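Local atomic coordinates of p800 reaction center core protein (Heliobacterium modesticaldum, PDB entry 5V8K), a protein that forms the core of a homodimeric photosynthetic reaction center, holding bacteriochlorophyll g pigments and contributing ligands to a 4Fe-4S cluster. Residues I160-M165 against P228-G233. Numbering follows the deposited sequence.
Sequences ITPATM and PQLGFG. With GBF (Bacteriochlorophyll g), chain Q.
L230 lays its isobutyl group against the N-terminal end of helix 162-186, and this is where the two segments pack tightly. Its CD1 settles on the peptide link between T161 and P162, 3.5 Å from both T161 C and P162 N, while CD2 lies over P162 CA. The leucine side chain crosses the proline ring at about a right angle, and L230 CD1 meets P162 CD at 4.0 Å. I160 runs alongside in the opposite sense and adds CG2 as a further apolar neighbour. The backbone that receives the leucine is fixed by a capping box at the start of this predicted transmembrane helix: T161, the N-cap, accepts from T164 N through OG1, and T161 N returns a nearly straight bond (175°) to T164 OG1. Direct packing between the segments thins at M165, whose side chain comes no nearer to that of L230 than 4.4 Å, CE to CB, and pigment fills in. M165 carries CG anti to its backbone N (chi1 -178°), then bends twice, bringing SD to 3.8 Å from the bacteriochlorophyll g methyl CMB. L230 O accepts a hydrogen bond from W225 NE1, and the pigment methyl CMA comes within 3.5 Å of L230 O. The loop before helix 234-240 then turns to the bacteriochlorophyll g: G231 CA approaches the ester carbonyl O1A at 3.3 Å, and one face of the F232 ring carries that ester, CZ standing 3.4 Å from CGA. Cutting F232 back to an alanine is likely to take away the ring face under the ester and open a gap there. P162, close to L230 yet only partly buried, marks the more open margin and also touches T150, whereas I160, likewise partly exposed, has another bacteriochlorophyll g beside it.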
# COMPACT_ATOMS: atom_id res chain seq x y z
N ILE A 160 -5.94 -19.81 -44.65
CA ILE A 160 -7.08 -19.09 -44.11
C ILE A 160 -7.43 -17.95 -45.04
O ILE A 160 -6.58 -17.11 -45.38
CB ILE A 160 -6.78 -18.58 -42.69
CG1 ILE A 160 -6.64 -19.77 -41.73
CG2 ILE A 160 -7.86 -17.64 -42.22
CD1 ILE A 160 -5.90 -19.42 -40.45
N THR A 161 -8.68 -17.91 -45.50
CA THR A 161 -9.24 -16.87 -46.31
C THR A 161 -10.51 -16.38 -45.63
O THR A 161 -10.99 -17.02 -44.68
CB THR A 161 -9.57 -17.38 -47.72
OG1 THR A 161 -10.65 -18.31 -47.63
CG2 THR A 161 -8.38 -18.08 -48.32
N PRO A 162 -11.08 -15.26 -46.06
CA PRO A 162 -12.42 -14.90 -45.56
C PRO A 162 -13.44 -15.99 -45.79
O PRO A 162 -14.28 -16.25 -44.92
CB PRO A 162 -12.74 -13.61 -46.32
CG PRO A 162 -11.43 -13.01 -46.59
CD PRO A 162 -10.51 -14.18 -46.88
N ALA A 163 -13.37 -16.67 -46.94
CA ALA A 163 -14.35 -17.71 -47.26
C ALA A 163 -14.26 -18.91 -46.33
O ALA A 163 -15.30 -19.50 -45.99
CB ALA A 163 -14.17 -18.16 -48.70
N THR A 164 -13.05 -19.34 -45.94
CA THR A 164 -12.95 -20.49 -45.04
C THR A 164 -13.31 -20.10 -43.62
O THR A 164 -13.76 -20.95 -42.85
CB THR A 164 -11.54 -21.11 -45.04
OG1 THR A 164 -10.57 -20.15 -44.59
CG2 THR A 164 -11.18 -21.61 -46.41
N MET A 165 -13.10 -18.84 -43.26
CA MET A 165 -13.51 -18.39 -41.94
C MET A 165 -15.03 -18.35 -41.85
O MET A 165 -15.60 -18.64 -40.79
CB MET A 165 -12.91 -17.03 -41.63
CG MET A 165 -13.24 -16.51 -40.29
SD MET A 165 -12.64 -17.58 -38.96
CE MET A 165 -10.89 -17.11 -38.97
N PRO A 228 -5.46 -8.86 -39.78
CA PRO A 228 -6.06 -7.51 -39.69
C PRO A 228 -7.57 -7.46 -39.92
O PRO A 228 -8.19 -6.49 -39.49
CB PRO A 228 -5.32 -6.71 -40.77
CG PRO A 228 -4.65 -7.71 -41.66
CD PRO A 228 -4.39 -8.93 -40.78
N GLN A 229 -8.19 -8.46 -40.54
CA GLN A 229 -9.63 -8.48 -40.70
C GLN A 229 -10.30 -9.70 -40.10
O GLN A 229 -11.42 -9.57 -39.58
CB GLN A 229 -10.02 -8.41 -42.19
CG GLN A 229 -9.61 -7.12 -42.88
CD GLN A 229 -8.27 -7.23 -43.60
OE1 GLN A 229 -7.89 -8.29 -44.11
NE2 GLN A 229 -7.56 -6.12 -43.66
N LEU A 230 -9.65 -10.86 -40.14
CA LEU A 230 -10.20 -12.12 -39.67
C LEU A 230 -9.72 -12.47 -38.27
O LEU A 230 -10.07 -13.55 -37.76
CB LEU A 230 -9.83 -13.24 -40.65
CG LEU A 230 -10.20 -13.01 -42.13
CD1 LEU A 230 -9.75 -14.17 -42.99
CD2 LEU A 230 -11.71 -12.81 -42.28
N GLY A 231 -8.93 -11.60 -37.65
CA GLY A 231 -8.43 -11.82 -36.30
C GLY A 231 -8.47 -10.53 -35.51
O GLY A 231 -9.17 -9.60 -35.90
N PHE A 232 -7.72 -10.41 -34.43
CA PHE A 232 -7.79 -9.24 -33.58
C PHE A 232 -6.88 -8.11 -34.05
O PHE A 232 -6.77 -7.09 -33.37
CB PHE A 232 -7.45 -9.63 -32.14
CG PHE A 232 -8.37 -10.64 -31.60
CD1 PHE A 232 -9.60 -10.27 -31.09
CD2 PHE A 232 -8.02 -11.98 -31.61
CE1 PHE A 232 -10.47 -11.21 -30.59
CE2 PHE A 232 -8.87 -12.92 -31.12
CZ PHE A 232 -10.11 -12.53 -30.62
N GLY A 233 -6.24 -8.27 -35.21
CA GLY A 233 -5.52 -7.15 -35.82
C GLY A 233 -6.42 -5.99 -36.24
O GLY A 233 -5.91 -4.92 -36.61
MG GBF Q . -16.67 -15.91 -34.71
CHA GBF Q . -16.93 -12.48 -35.27
CHB GBF Q . -13.51 -15.79 -35.58
CHC GBF Q . -16.52 -19.10 -33.40
CHD GBF Q . -20.15 -15.82 -33.83
NA GBF Q . -15.47 -14.44 -35.25
C1A GBF Q . -15.61 -13.14 -35.48
C2A GBF Q . -14.34 -12.35 -35.53
C3A GBF Q . -13.52 -13.44 -36.23
C4A GBF Q . -14.21 -14.64 -35.66
CMA GBF Q . -13.60 -13.46 -37.75
CAA GBF Q . -13.90 -12.02 -34.10
CBA GBF Q . -12.43 -11.75 -33.93
CGA GBF Q . -11.66 -13.02 -33.64
O1A GBF Q . -10.58 -13.20 -34.18
O2A GBF Q . -12.32 -14.15 -33.00
NB GBF Q . -15.15 -17.22 -34.44
C1B GBF Q . -13.94 -17.09 -34.99
C2B GBF Q . -13.26 -18.30 -34.87
C3B GBF Q . -14.12 -19.20 -34.24
C4B GBF Q . -15.31 -18.49 -34.02
CMB GBF Q . -11.85 -18.54 -35.34
CAB GBF Q . -13.90 -20.61 -33.86
CBB GBF Q . -12.87 -21.38 -34.12
NC GBF Q . -18.04 -17.16 -33.84
C1C GBF Q . -17.82 -18.38 -33.35
C2C GBF Q . -18.85 -19.25 -32.72
C3C GBF Q . -19.81 -18.16 -32.90
C4C GBF Q . -19.35 -17.02 -33.54
CMC GBF Q . -19.13 -20.46 -33.63
CAC GBF Q . -21.22 -18.25 -32.47
CBC GBF Q . -21.76 -19.46 -31.75
ND GBF Q . -18.22 -14.63 -34.56
C1D GBF Q . -19.50 -14.59 -34.28
C2D GBF Q . -20.36 -13.22 -34.35
C3D GBF Q . -19.19 -12.55 -34.75
C4D GBF Q . -18.00 -13.29 -34.87
CMD GBF Q . -21.80 -12.85 -34.10
CAD GBF Q . -18.84 -11.16 -35.14
OBD GBF Q . -19.45 -10.03 -35.21
CBD GBF Q . -17.37 -11.08 -35.38
CGD GBF Q . -17.03 -10.45 -36.70
O1D GBF Q . -16.85 -11.07 -37.74
O2D GBF Q . -16.87 -9.04 -36.77
CED GBF Q . -16.57 -8.49 -38.07
C1 GBF Q . -11.52 -15.26 -32.57
C2 GBF Q . -12.42 -16.33 -31.99
C3 GBF Q . -12.19 -16.95 -30.84
C4 GBF Q . -10.97 -16.63 -30.04
C5 GBF Q . -13.18 -17.97 -30.33
C6 GBF Q . -13.90 -17.39 -29.12
C7 GBF Q . -14.92 -18.36 -28.59
C8 GBF Q . -14.63 -19.33 -27.69
C9 GBF Q . -13.23 -19.49 -27.15
C10 GBF Q . -15.67 -20.29 -27.15
C11 GBF Q . -17.10 -20.00 -27.62
C12 GBF Q . -18.05 -20.94 -26.90
C13 GBF Q . -19.15 -21.43 -27.47
C14 GBF Q . -19.55 -21.08 -28.87
C15 GBF Q . -20.04 -22.34 -26.68